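Local atomic coordinates of DUF115 domain-containing protein (Magnetospirillum magneticum AMB-1, PDB entry 5MU5), a protein that probably transfers sugars to flagellin, as a Maf-type glycosyltransferase involved in forming the bacterial flagellum. Residues A[164-167]-A[168-171]; A[519-522]-A[523-526]; A[551-554]-A[555-559]; A[572-575]-A[576-580]; A[625-628]-A[629-633]. All blocks are in the same frame, centred on the assembly; numbering follows the deposited sequence.

Overall arrangement
All five contacts are local, each between neighbouring turns or at the start of a helix, and they follow one another in series without nesting or crossing. Contact 1 comes first, on the short helix 166-171 beside the four-stranded parallel sheet. Contact 2, on helix 515-528 beside the ten-stranded mixed sheet, lies on the opposite side of the chain's centre, with about 62 Å between the two centres. The last three belong to the helical bundle. Contact 3 touches contact 4 through Cys557 against Leu575 and Leu579, and touches contact 5 through Ala558 against His630 and Ile633, so helix 546-564 links the other two, whose nearest atoms stay about 5 Å apart.

Contact 1 of 5, residues A[164-167]-A[168-171]; sequences VDWR and PLLE
Trp166 and Leu169 meet at a slant, the leucine laying its CD1 methyl 3.7 Å from CE3 on the six-membered side of the indole. Val164, just ahead in the chain, sets its CG1 methyl over one face of the same ring, offset toward the rim, and lies 4.4 Å from Leu169 CD1, closing a small apolar cluster. Leu170 meets the tryptophan at its root instead, with CD1 3.9 Å from Trp166 CB. On the solvent side Asp165 and Pro168 stand about perpendicular to one another, and Asp165 OD1 comes to 3.2 Å from the proline ring carbon CD. These residues lead into and form the short helix 166-171, which belongs to the helical connection between the neighbouring parallel strands 146-150 and 180-183, a beta-alpha-beta crossover in the Maf N-terminal domain. Its apolar side rests on Ile147 and Ile149 of the first strand and on Leu135 and Leu139 of helix 134-142, while Phe19 of helix 9-22 makes an edge-to-face contact with Trp166. The indole NE1 is bonded to Ser160. One turn apart, Arg167 and Glu171 run side by side in the same direction. The arginine bends at chi3 (-79°), which turns the guanidinium edge toward the carboxylate, the two planes 26° apart. Arg167 NH1 and Glu171 OE1 form a salt bridge at 3.2 Å, weak as a hydrogen bond. Arg167 NH2 also pairs with Glu21, and Glu171 OE2 with Arg174. In the backbone, Leu170 N bonds almost straight to Trp166 O at 2.8 Å.

Contact 2 of 5, residues A[519-522]-A[523-526]; sequences AKDL and AKVR
Leu522 O accepts from Arg526 N at 2.8 Å, the shortest of four successive i to i+4 bonds that run through this part of helix 515-528. The one before it, from Val525 N to Asp521 O, is nearly straight at 170°. Val525 packs close to that acceptor, its CG2 methyl 3.4 Å from Asp521 O. Val525 and Leu522 are the helix's apolar side, pressed on Phe319, with Leu271 also touching the valine, which sets this side of the helix against strand 319-322 of the mixed sheet. The outer side carries Lys520 and Lys524, whose chains slant across one another until Lys520 CE is 3.8 Å from Lys524 NZ. The last torsion of Lys520 bends (chi4 73°) where Lys524 stays extended beyond CG, and the two ammonium nitrogens, NZ to NZ, end 4.5 Å apart. Asp521 OD1 lies at the same distance, 4.5 Å, from Lys524 NZ, beyond a salt bridge, while Asp521 OD2 is bonded to Thr273. Arg526 leads away from the turn to a salt bridge with Asp363. The aspartate would partly offset the mutual repulsion of the lysines, which their solvent exposure should weaken further.

Contact 3 of 5, residues A[551-554]-A[555-559]; sequences VTLL and GECAQ
Glu556 leaves its helix with CG opposite the carbonyl carbon (chi1 -70°) and then runs straight on, which directs the side chain back toward the preceding turn; Leu553 takes the other course, CG opposite its own N (chi1 -177°), and reaches forward to meet it. The two cross at about a right angle, Leu553 CD1 being 4.2 Å from Glu556 OE1. Thr552 lies alongside the glutamate and points the same way, its CG2 methyl 4.0 Å from Glu556 OE2. The same chi1 brings Glu556 CG to 3.4 Å from Thr552 O. That carbonyl takes the N-H of Glu556 at 3.0 Å, while the threonine hydroxyl turns back to bond Arg548 O. Helix 546-564, to which all of this belongs, is a central member of the Maf helical bundle, flanked by helices 568-579, 589-609 and 618-646. Its buried side is built of Leu553, Leu554, Cys557 and Ala558. Leu553 leans on Ala590 and Val594, Leu554 touches both Val594 and Ile633, and Ala558 meets His630. Within the turn the apolar approach is looser, Leu553 CD1 to Cys557 SG measuring 4.4 Å. The sulfur sits 3.4 Å from Leu553 O, the carbonyl that accepts Cys557 N. Gly555, on the exposed side, donates its N to Val551 O at 2.9 Å, and Ala558 N bonds to Leu554 O in the same series.

Contact 4 of 5, residues A[572-575]-A[576-580]; sequences MLVL and SEMLL
Hydrogen bonding centres on Met572 O, which two donors of Ser576 grip from opposite faces of the carbonyl plane. The backbone N of Ser576 approaches at 2.9 Å, tilted 23° from that plane, and the hydroxyl OG at 3.1 Å, well above it and away from a lone pair. With OG beside its own backbone N (chi1 -73°), the serine can bring its hydroxyl back against the preceding turn. Ordinary i to i+4 bonds continue from Glu577 to Leu573, from Met578 to Val574 and from Leu579 to Leu575, the last with an N-H...O angle of only 134°, close to where the helix ends and Leu580 departs from helical geometry. Apolar contact across the turn is made by Val574 and Met578, which lie side by side and point the same way, the terminal CE of the extended methionine 3.8 Å from Val574 CG1. Elsewhere carbon atoms are set against oxygens. Met572 bends at both chi2 and chi3, and its CE curls to 3.7 Å from Ser576 OG. Leu579 brings CG to 3.3 Å from Leu575 O, the carbonyl that also takes its N-H. Around them the bundle closes in: Leu575 and Leu579 pack on Met599 of helix 589-609 and on Cys557 of helix 546-564, while Met572 and Ser576 touch Cys203 of the N-terminal domain. The buried serine hydroxyl gives its proton to a carbonyl of its own helix, which satisfies its donor inside the junction.

Contact 5 of 5, residues A[625-628]-A[629-633]; sequences IRDE and FHQMI
Ile625 O receives Phe629 N at 2.8 Å, and the two side chains leave the same flank of helix 618-646 to reach Met561 of helix 546-564. Next, Arg626 bends at chi3 (60°) so that its guanidinium returns to the ring of His630, NH1 lying 3.8 Å from CD2 with the planes 55° apart. Arg626 NH1 makes a salt bridge to Asp562, to which His630 NE2 is also weakly bonded; Glu623 holds Arg626 NE. The backbone carbonyl Arg626 O lies in the plane of the imidazole, at its edge, 3.6 Å from His630 CD2. Asp627 comes near Gln631 with the carboxylate almost perpendicular to the amide, at 87°, and OD2 3.8 Å from NE2. Glu628 approaches the same amide by its oxygen, Glu628 OE1 to Gln631 OE1 being 3.5 Å. Both are acceptors, and the glutamate finds its donors elsewhere: OE1 is hydrogen-bonded to Asn100 ND2, and OE2 and Asp627 OD2 both form salt bridges with Arg104 NH1. One face of the helix thus pairs with Asp562 and another with helix 92-107 of the N-terminal domain, as fits a long member of the Maf helical bundle that also borders the neighbouring domain.

Contact 1 of 5, residues A[164-167]-A[168-171]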
loop_
_atom_site.group_PDB
_atom_site.type_symbol
_atom_site.label_atom_id
_atom_site.label_comp_id
_atom_site.label_asym_id
_atom_site.label_seq_id
_atom_site.Cartn_x
_atom_site.Cartn_y
_atom_site.Cartn_z
ATOM N N VAL A 164 -34.575 9.437 6.494
ATOM C CA VAL A 164 -33.599 8.816 7.362
ATOM C C VAL A 164 -33.348 9.698 8.575
ATOM O O VAL A 164 -33.397 10.913 8.473
ATOM C CB VAL A 164 -32.287 8.646 6.607
ATOM C CG1 VAL A 164 -31.209 8.070 7.504
ATOM C CG2 VAL A 164 -32.506 7.767 5.393
ATOM N N ASP A 165 -33.068 9.082 9.716
ATOM C CA ASP A 165 -32.638 9.817 10.886
ATOM C C ASP A 165 -31.106 9.909 10.805
ATOM O O ASP A 165 -30.388 9.069 11.327
ATOM C CB ASP A 165 -33.085 9.117 12.173
ATOM C CG ASP A 165 -32.964 10.019 13.395
ATOM O OD1 ASP A 165 -32.270 11.058 13.319
ATOM O OD2 ASP A 165 -33.568 9.691 14.436
ATOM N N TRP A 166 -30.619 10.947 10.137
ATOM C CA TRP A 166 -29.201 11.099 9.873
ATOM C C TRP A 166 -28.291 11.518 11.027
ATOM O O TRP A 166 -27.086 11.253 10.993
ATOM C CB TRP A 166 -29.022 12.110 8.757
ATOM C CG TRP A 166 -29.206 11.562 7.412
ATOM C CD1 TRP A 166 -30.236 11.809 6.554
ATOM C CD2 TRP A 166 -28.312 10.689 6.736
ATOM N NE1 TRP A 166 -30.029 11.148 5.378
ATOM C CE2 TRP A 166 -28.859 10.439 5.462
ATOM C CE3 TRP A 166 -27.098 10.085 7.085
ATOM C CZ2 TRP A 166 -28.228 9.605 4.518
ATOM C CZ3 TRP A 166 -26.467 9.250 6.159
ATOM C CH2 TRP A 166 -27.034 9.018 4.886
ATOM N N ARG A 167 -28.836 12.196 12.020
ATOM C CA ARG A 167 -28.014 12.721 13.099
ATOM C C ARG A 167 -27.218 11.663 13.866
ATOM O O ARG A 167 -26.044 11.857 14.082
ATOM C CB ARG A 167 -28.804 13.626 14.068
ATOM C CG ARG A 167 -27.932 14.098 15.236
ATOM C CD ARG A 167 -28.475 15.274 16.016
ATOM N NE ARG A 167 -28.247 16.546 15.336
ATOM C CZ ARG A 167 -27.124 17.263 15.404
ATOM N NH1 ARG A 167 -26.074 16.846 16.100
ATOM N NH2 ARG A 167 -27.041 18.406 14.746
ATOM N N PRO A 168 -27.855 10.559 14.291
ATOM C CA PRO A 168 -27.080 9.542 14.994
ATOM C C PRO A 168 -25.951 8.975 14.122
ATOM O O PRO A 168 -24.894 8.656 14.638
ATOM C CB PRO A 168 -28.121 8.470 15.310
ATOM C CG PRO A 168 -29.428 9.196 15.328
ATOM C CD PRO A 168 -29.285 10.198 14.220
ATOM N N LEU A 169 -26.155 8.896 12.810
ATOM C CA LEU A 169 -25.087 8.459 11.910
ATOM C C LEU A 169 -23.971 9.486 11.827
ATOM O O LEU A 169 -22.800 9.166 12.047
ATOM C CB LEU A 169 -25.638 8.207 10.510
ATOM C CG LEU A 169 -26.571 7.010 10.419
ATOM C CD1 LEU A 169 -27.213 6.908 9.044
ATOM C CD2 LEU A 169 -25.768 5.763 10.718
ATOM N N LEU A 170 -24.336 10.727 11.520
ATOM C CA LEU A 170 -23.355 11.802 11.407
ATOM C C LEU A 170 -22.598 12.040 12.704
ATOM O O LEU A 170 -21.427 12.398 12.681
ATOM C CB LEU A 170 -24.042 13.082 10.952
ATOM C CG LEU A 170 -24.468 13.017 9.494
ATOM C CD1 LEU A 170 -25.612 13.972 9.220
ATOM C CD2 LEU A 170 -23.265 13.300 8.604
ATOM N N GLU A 171 -23.282 11.835 13.826
ATOM C CA GLU A 171 -22.685 11.984 15.147
ATOM C C GLU A 171 -21.432 11.116 15.333
ATOM O O GLU A 171 -20.563 11.475 16.105
ATOM C CB GLU A 171 -23.723 11.647 16.230
ATOM C CG GLU A 171 -23.422 12.239 17.590
ATOM C CD GLU A 171 -23.301 13.753 17.535
ATOM O OE1 GLU A 171 -24.162 14.415 16.908
ATOM O OE2 GLU A 171 -22.336 14.277 18.109
#

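Contact 2 of 5, residues A[519-522]-A[523-526]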
loop_
_atom_site.group_PDB
_atom_site.type_symbol
_atom_site.label_atom_id
_atom_site.label_comp_id
_atom_site.label_asym_id
_atom_site.label_seq_id
_atom_site.Cartn_x
_atom_site.Cartn_y
_atom_site.Cartn_z
ATOM N N ALA A 519 30.773 14.284 -20.041
ATOM C CA ALA A 519 31.636 14.677 -18.919
ATOM C C ALA A 519 31.075 15.880 -18.186
ATOM O O ALA A 519 31.150 15.953 -16.963
ATOM C CB ALA A 519 33.045 14.975 -19.391
ATOM N N LYS A 520 30.522 16.822 -18.943
ATOM C CA LYS A 520 29.891 18.000 -18.351
ATOM C C LYS A 520 28.723 17.558 -17.477
ATOM O O LYS A 520 28.646 17.891 -16.298
ATOM C CB LYS A 520 29.411 18.953 -19.446
ATOM C CG LYS A 520 28.828 20.258 -18.942
ATOM C CD LYS A 520 28.388 21.131 -20.107
ATOM C CE LYS A 520 27.721 22.430 -19.647
ATOM N NZ LYS A 520 28.666 23.438 -19.077
ATOM N N ASP A 521 27.821 16.778 -18.062
ATOM C CA ASP A 521 26.639 16.325 -17.353
ATOM C C ASP A 521 26.947 15.427 -16.152
ATOM O O ASP A 521 26.284 15.553 -15.140
ATOM C CB ASP A 521 25.642 15.705 -18.334
ATOM C CG ASP A 521 25.029 16.763 -19.305
ATOM O OD1 ASP A 521 25.262 17.988 -19.107
ATOM O OD2 ASP A 521 24.317 16.360 -20.267
ATOM N N LEU A 522 27.971 14.581 -16.215
ATOM C CA LEU A 522 28.390 13.829 -15.017
ATOM C C LEU A 522 28.961 14.729 -13.925
ATOM O O LEU A 522 28.770 14.469 -12.733
ATOM C CB LEU A 522 29.385 12.711 -15.366
ATOM C CG LEU A 522 28.730 11.527 -16.104
ATOM C CD1 LEU A 522 29.780 10.522 -16.512
ATOM C CD2 LEU A 522 27.686 10.847 -15.241
ATOM N N ALA A 523 29.654 15.797 -14.322
ATOM C CA ALA A 523 30.137 16.771 -13.352
ATOM C C ALA A 523 28.944 17.434 -12.630
ATOM O O ALA A 523 28.967 17.602 -11.416
ATOM C CB ALA A 523 31.017 17.802 -14.040
ATOM N N LYS A 524 27.892 17.787 -13.365
ATOM C CA LYS A 524 26.682 18.361 -12.727
ATOM C C LYS A 524 26.047 17.386 -11.755
ATOM O O LYS A 524 25.740 17.714 -10.618
ATOM C CB LYS A 524 25.645 18.758 -13.778
ATOM C CG LYS A 524 26.081 19.947 -14.601
ATOM C CD LYS A 524 25.046 20.390 -15.611
ATOM C CE LYS A 524 25.451 21.760 -16.117
ATOM N NZ LYS A 524 24.709 22.133 -17.345
ATOM N N VAL A 525 25.866 16.165 -12.198
ATOM C CA VAL A 525 25.314 15.140 -11.340
ATOM C C VAL A 525 26.143 15.013 -10.063
ATOM O O VAL A 525 25.627 15.075 -8.958
ATOM C CB VAL A 525 25.273 13.793 -12.085
ATOM C CG1 VAL A 525 25.066 12.639 -11.106
ATOM C CG2 VAL A 525 24.174 13.822 -13.148
ATOM N N ARG A 526 27.442 14.842 -10.241
ATOM C CA ARG A 526 28.366 14.647 -9.139
ATOM C C ARG A 526 28.329 15.820 -8.160
ATOM O O ARG A 526 28.387 15.627 -6.956
ATOM C CB ARG A 526 29.753 14.505 -9.730
ATOM C CG ARG A 526 30.826 14.177 -8.746
ATOM C CD ARG A 526 30.806 12.705 -8.466
ATOM N NE ARG A 526 31.526 12.401 -7.237
ATOM C CZ ARG A 526 31.516 11.206 -6.668
ATOM N NH1 ARG A 526 30.817 10.217 -7.235
ATOM N NH2 ARG A 526 32.200 11.003 -5.548
#

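Contact 3 of 5, residues A[551-554]-A[555-559]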
loop_
_atom_site.group_PDB
_atom_site.type_symbol
_atom_site.label_atom_id
_atom_site.label_comp_id
_atom_site.label_asym_id
_atom_site.label_seq_id
_atom_site.Cartn_x
_atom_site.Cartn_y
_atom_site.Cartn_z
ATOM N N VAL A 551 8.637 1.119 23.195
ATOM C CA VAL A 551 8.162 0.448 24.386
ATOM C C VAL A 551 6.967 1.184 25.019
ATOM O O VAL A 551 6.044 0.558 25.546
ATOM C CB VAL A 551 9.321 0.287 25.362
ATOM C CG1 VAL A 551 8.826 -0.176 26.725
ATOM C CG2 VAL A 551 10.326 -0.700 24.770
ATOM N N THR A 552 6.993 2.509 24.951
ATOM C CA THR A 552 5.876 3.352 25.382
ATOM C C THR A 552 4.621 3.071 24.542
ATOM O O THR A 552 3.516 2.897 25.072
ATOM C CB THR A 552 6.286 4.842 25.276
ATOM O OG1 THR A 552 7.318 5.108 26.235
ATOM C CG2 THR A 552 5.108 5.781 25.531
ATOM N N LEU A 553 4.795 3.027 23.227
ATOM C CA LEU A 553 3.686 2.720 22.325
ATOM C C LEU A 553 3.100 1.324 22.607
ATOM O O LEU A 553 1.883 1.131 22.645
ATOM C CB LEU A 553 4.134 2.828 20.854
ATOM C CG LEU A 553 3.046 2.592 19.795
ATOM C CD1 LEU A 553 1.800 3.448 20.035
ATOM C CD2 LEU A 553 3.580 2.820 18.394
ATOM N N LEU A 554 3.980 0.355 22.790
ATOM C CA LEU A 554 3.565 -1.005 23.061
ATOM C C LEU A 554 2.772 -1.054 24.353
ATOM O O LEU A 554 1.752 -1.729 24.427
ATOM C CB LEU A 554 4.784 -1.914 23.165
ATOM C CG LEU A 554 5.492 -2.209 21.843
ATOM C CD1 LEU A 554 6.766 -3.001 22.106
ATOM C CD2 LEU A 554 4.567 -2.973 20.906
ATOM N N GLY A 555 3.250 -0.332 25.364
ATOM C CA GLY A 555 2.562 -0.266 26.635
ATOM C C GLY A 555 1.152 0.262 26.464
ATOM O O GLY A 555 0.215 -0.246 27.083
ATOM N N GLU A 556 0.993 1.277 25.613
ATOM C CA GLU A 556 -0.324 1.892 25.383
ATOM C C GLU A 556 -1.288 0.932 24.664
ATOM O O GLU A 556 -2.487 0.937 24.942
ATOM C CB GLU A 556 -0.184 3.239 24.639
ATOM C CG GLU A 556 0.431 4.347 25.502
ATOM C CD GLU A 556 0.836 5.608 24.728
ATOM O OE1 GLU A 556 0.821 5.593 23.473
ATOM O OE2 GLU A 556 1.187 6.631 25.379
ATOM N N CYS A 557 -0.763 0.080 23.785
ATOM C CA CYS A 557 -1.588 -0.934 23.115
ATOM C C CYS A 557 -1.988 -2.059 24.052
ATOM O O CYS A 557 -3.074 -2.606 23.918
ATOM C CB CYS A 557 -0.856 -1.546 21.925
ATOM S SG CYS A 557 -0.405 -0.356 20.649
ATOM N N ALA A 558 -1.095 -2.420 24.971
ATOM C CA ALA A 558 -1.372 -3.447 25.960
ATOM C C ALA A 558 -2.503 -2.956 26.838
ATOM O O ALA A 558 -3.481 -3.678 27.091
ATOM C CB ALA A 558 -0.141 -3.724 26.802
ATOM N N GLN A 559 -2.394 -1.704 27.257
ATOM C CA GLN A 559 -3.398 -1.087 28.119
ATOM C C GLN A 559 -4.769 -0.991 27.429
ATOM O O GLN A 559 -5.814 -1.205 28.057
ATOM C CB GLN A 559 -2.920 0.311 28.533
ATOM C CG GLN A 559 -3.822 1.022 29.532
ATOM C CD GLN A 559 -3.949 0.251 30.832
ATOM O OE1 GLN A 559 -2.974 -0.307 31.325
ATOM N NE2 GLN A 559 -5.149 0.208 31.388
#

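Contact 4 of 5, residues A[572-575]-A[576-580]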
loop_
_atom_site.group_PDB
_atom_site.type_symbol
_atom_site.label_atom_id
_atom_site.label_comp_id
_atom_site.label_asym_id
_atom_site.label_seq_id
_atom_site.Cartn_x
_atom_site.Cartn_y
_atom_site.Cartn_z
ATOM N N MET A 572 -10.681 -1.930 18.453
ATOM C CA MET A 572 -10.046 -1.656 17.136
ATOM C C MET A 572 -9.913 -0.186 16.860
ATOM O O MET A 572 -8.896 0.245 16.336
ATOM C CB MET A 572 -10.820 -2.261 15.965
ATOM C CG MET A 572 -10.470 -3.683 15.616
ATOM S SD MET A 572 -8.724 -4.049 15.332
ATOM C CE MET A 572 -8.092 -2.605 14.466
ATOM N N LEU A 573 -10.943 0.588 17.199
ATOM C CA LEU A 573 -10.873 2.043 17.035
ATOM C C LEU A 573 -9.735 2.610 17.851
ATOM O O LEU A 573 -8.999 3.461 17.377
ATOM C CB LEU A 573 -12.178 2.737 17.452
ATOM C CG LEU A 573 -13.336 2.578 16.470
ATOM C CD1 LEU A 573 -14.678 2.924 17.110
ATOM C CD2 LEU A 573 -13.094 3.417 15.229
ATOM N N VAL A 574 -9.573 2.121 19.069
ATOM C CA VAL A 574 -8.508 2.630 19.930
ATOM C C VAL A 574 -7.120 2.258 19.400
ATOM O O VAL A 574 -6.229 3.093 19.390
ATOM C CB VAL A 574 -8.683 2.163 21.381
ATOM C CG1 VAL A 574 -7.494 2.575 22.238
ATOM C CG2 VAL A 574 -9.950 2.767 21.964
ATOM N N LEU A 575 -6.938 1.021 18.951
ATOM C CA LEU A 575 -5.636 0.604 18.413
ATOM C C LEU A 575 -5.310 1.326 17.114
ATOM O O LEU A 575 -4.164 1.722 16.883
ATOM C CB LEU A 575 -5.587 -0.907 18.155
ATOM C CG LEU A 575 -5.569 -1.814 19.379
ATOM C CD1 LEU A 575 -5.679 -3.270 18.930
ATOM C CD2 LEU A 575 -4.307 -1.583 20.207
ATOM N N SER A 576 -6.304 1.478 16.248
ATOM C CA SER A 576 -6.073 2.180 14.987
ATOM C C SER A 576 -5.581 3.593 15.241
ATOM O O SER A 576 -4.552 3.998 14.675
ATOM C CB SER A 576 -7.322 2.219 14.122
ATOM O OG SER A 576 -7.554 0.932 13.575
ATOM N N GLU A 577 -6.294 4.324 16.107
ATOM C CA GLU A 577 -5.898 5.694 16.460
ATOM C C GLU A 577 -4.442 5.780 16.930
ATOM O O GLU A 577 -3.731 6.698 16.551
ATOM C CB GLU A 577 -6.824 6.291 17.518
ATOM C CG GLU A 577 -6.365 7.649 18.034
ATOM C CD GLU A 577 -7.345 8.267 19.016
ATOM O OE1 GLU A 577 -8.205 7.532 19.562
ATOM O OE2 GLU A 577 -7.256 9.491 19.251
ATOM N N MET A 578 -4.006 4.819 17.735
ATOM C CA MET A 578 -2.624 4.779 18.195
ATOM C C MET A 578 -1.612 4.376 17.134
ATOM O O MET A 578 -0.473 4.794 17.196
ATOM C CB MET A 578 -2.482 3.769 19.316
ATOM C CG MET A 578 -3.123 4.202 20.597
ATOM S SD MET A 578 -3.056 2.864 21.793
ATOM C CE MET A 578 -3.995 3.629 23.120
ATOM N N LEU A 579 -2.000 3.532 16.188
ATOM C CA LEU A 579 -1.026 2.949 15.265
ATOM C C LEU A 579 -1.008 3.493 13.846
ATOM O O LEU A 579 0.067 3.557 13.230
ATOM C CB LEU A 579 -1.223 1.442 15.210
ATOM C CG LEU A 579 -1.031 0.734 16.538
ATOM C CD1 LEU A 579 -1.413 -0.715 16.341
ATOM C CD2 LEU A 579 0.386 0.853 17.060
ATOM N N LEU A 580 -2.184 3.856 13.330
ATOM C CA LEU A 580 -2.352 4.304 11.937
ATOM C C LEU A 580 -2.462 5.823 11.905
ATOM O O LEU A 580 -1.517 6.489 12.315
ATOM C CB LEU A 580 -3.568 3.612 11.313
ATOM C CG LEU A 580 -3.582 2.096 11.499
ATOM C CD1 LEU A 580 -4.858 1.488 10.947
ATOM C CD2 LEU A 580 -2.368 1.417 10.876
#

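Contact 5 of 5, residues A[625-628]-A[629-633]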
loop_
_atom_site.group_PDB
_atom_site.type_symbol
_atom_site.label_atom_id
_atom_site.label_comp_id
_atom_site.label_asym_id
_atom_site.label_seq_id
_atom_site.Cartn_x
_atom_site.Cartn_y
_atom_site.Cartn_z
ATOM N N ILE A 625 -7.259 -14.169 24.497
ATOM C CA ILE A 625 -6.730 -13.186 23.568
ATOM C C ILE A 625 -5.994 -12.070 24.314
ATOM O O ILE A 625 -4.919 -11.631 23.893
ATOM C CB ILE A 625 -7.871 -12.575 22.739
ATOM C CG1 ILE A 625 -8.346 -13.596 21.731
ATOM C CG2 ILE A 625 -7.424 -11.324 22.001
ATOM C CD1 ILE A 625 -9.692 -13.264 21.173
ATOM N N ARG A 626 -6.579 -11.633 25.424
ATOM C CA ARG A 626 -6.008 -10.566 26.212
ATOM C C ARG A 626 -4.660 -10.999 26.735
ATOM O O ARG A 626 -3.673 -10.292 26.603
ATOM C CB ARG A 626 -6.928 -10.204 27.378
ATOM C CG ARG A 626 -6.529 -8.944 28.135
ATOM C CD ARG A 626 -7.159 -8.886 29.529
ATOM N NE ARG A 626 -6.712 -10.036 30.301
ATOM C CZ ARG A 626 -5.483 -10.195 30.802
ATOM N NH1 ARG A 626 -4.545 -9.268 30.644
ATOM N NH2 ARG A 626 -5.181 -11.311 31.448
ATOM N N ASP A 627 -4.621 -12.182 27.305
ATOM C CA ASP A 627 -3.408 -12.663 27.941
ATOM C C ASP A 627 -2.276 -12.894 26.924
ATOM O O ASP A 627 -1.145 -12.491 27.158
ATOM C CB ASP A 627 -3.709 -13.954 28.690
ATOM C CG ASP A 627 -2.560 -14.410 29.519
ATOM O OD1 ASP A 627 -1.930 -13.559 30.171
ATOM O OD2 ASP A 627 -2.281 -15.620 29.526
ATOM N N GLU A 628 -2.593 -13.541 25.802
ATOM C CA GLU A 628 -1.609 -13.774 24.754
ATOM C C GLU A 628 -1.200 -12.486 24.066
ATOM O O GLU A 628 -0.055 -12.348 23.663
ATOM C CB GLU A 628 -2.116 -14.782 23.735
ATOM C CG GLU A 628 -2.254 -16.184 24.316
ATOM C CD GLU A 628 -0.929 -16.824 24.737
ATOM O OE1 GLU A 628 0.154 -16.374 24.272
ATOM O OE2 GLU A 628 -0.973 -17.800 25.536
ATOM N N PHE A 629 -2.118 -11.537 23.942
ATOM C CA PHE A 629 -1.765 -10.256 23.359
ATOM C C PHE A 629 -0.679 -9.596 24.220
ATOM O O PHE A 629 0.276 -9.044 23.681
ATOM C CB PHE A 629 -3.005 -9.381 23.224
ATOM C CG PHE A 629 -2.802 -8.143 22.401
ATOM C CD1 PHE A 629 -2.814 -8.206 21.008
ATOM C CD2 PHE A 629 -2.638 -6.898 23.014
ATOM C CE1 PHE A 629 -2.638 -7.063 20.236
ATOM C CE2 PHE A 629 -2.469 -5.748 22.244
ATOM C CZ PHE A 629 -2.465 -5.833 20.852
ATOM N N HIS A 630 -0.831 -9.680 25.547
ATOM C CA HIS A 630 0.185 -9.201 26.501
ATOM C C HIS A 630 1.518 -9.926 26.386
ATOM O O HIS A 630 2.574 -9.288 26.408
ATOM C CB HIS A 630 -0.302 -9.317 27.947
ATOM C CG HIS A 630 -0.919 -8.067 28.474
ATOM N ND1 HIS A 630 -0.242 -7.207 29.312
ATOM C CD2 HIS A 630 -2.142 -7.520 28.273
ATOM C CE1 HIS A 630 -1.024 -6.185 29.611
ATOM N NE2 HIS A 630 -2.183 -6.351 28.996
ATOM N N GLN A 631 1.489 -11.252 26.316
ATOM C CA GLN A 631 2.727 -11.995 26.130
ATOM C C GLN A 631 3.410 -11.564 24.831
ATOM O O GLN A 631 4.620 -11.391 24.805
ATOM C CB GLN A 631 2.512 -13.504 26.161
ATOM C CG GLN A 631 2.427 -14.074 27.574
ATOM C CD GLN A 631 2.181 -15.585 27.607
ATOM O OE1 GLN A 631 2.664 -16.340 26.748
ATOM N NE2 GLN A 631 1.425 -16.034 28.609
ATOM N N MET A 632 2.635 -11.360 23.768
ATOM C CA MET A 632 3.199 -10.904 22.509
ATOM C C MET A 632 3.871 -9.542 22.678
ATOM O O MET A 632 5.010 -9.334 22.232
ATOM C CB MET A 632 2.124 -10.792 21.442
ATOM C CG MET A 632 2.665 -10.538 20.050
ATOM S SD MET A 632 1.376 -10.349 18.818
ATOM C CE MET A 632 0.766 -8.730 19.259
ATOM N N ILE A 633 3.162 -8.621 23.318
ATOM C CA ILE A 633 3.695 -7.284 23.538
ATOM C C ILE A 633 4.941 -7.330 24.430
ATOM O O ILE A 633 5.879 -6.568 24.210
ATOM C CB ILE A 633 2.583 -6.328 24.013
ATOM C CG1 ILE A 633 1.788 -5.923 22.772
ATOM C CG2 ILE A 633 3.164 -5.106 24.705
ATOM C CD1 ILE A 633 0.545 -5.107 23.019
#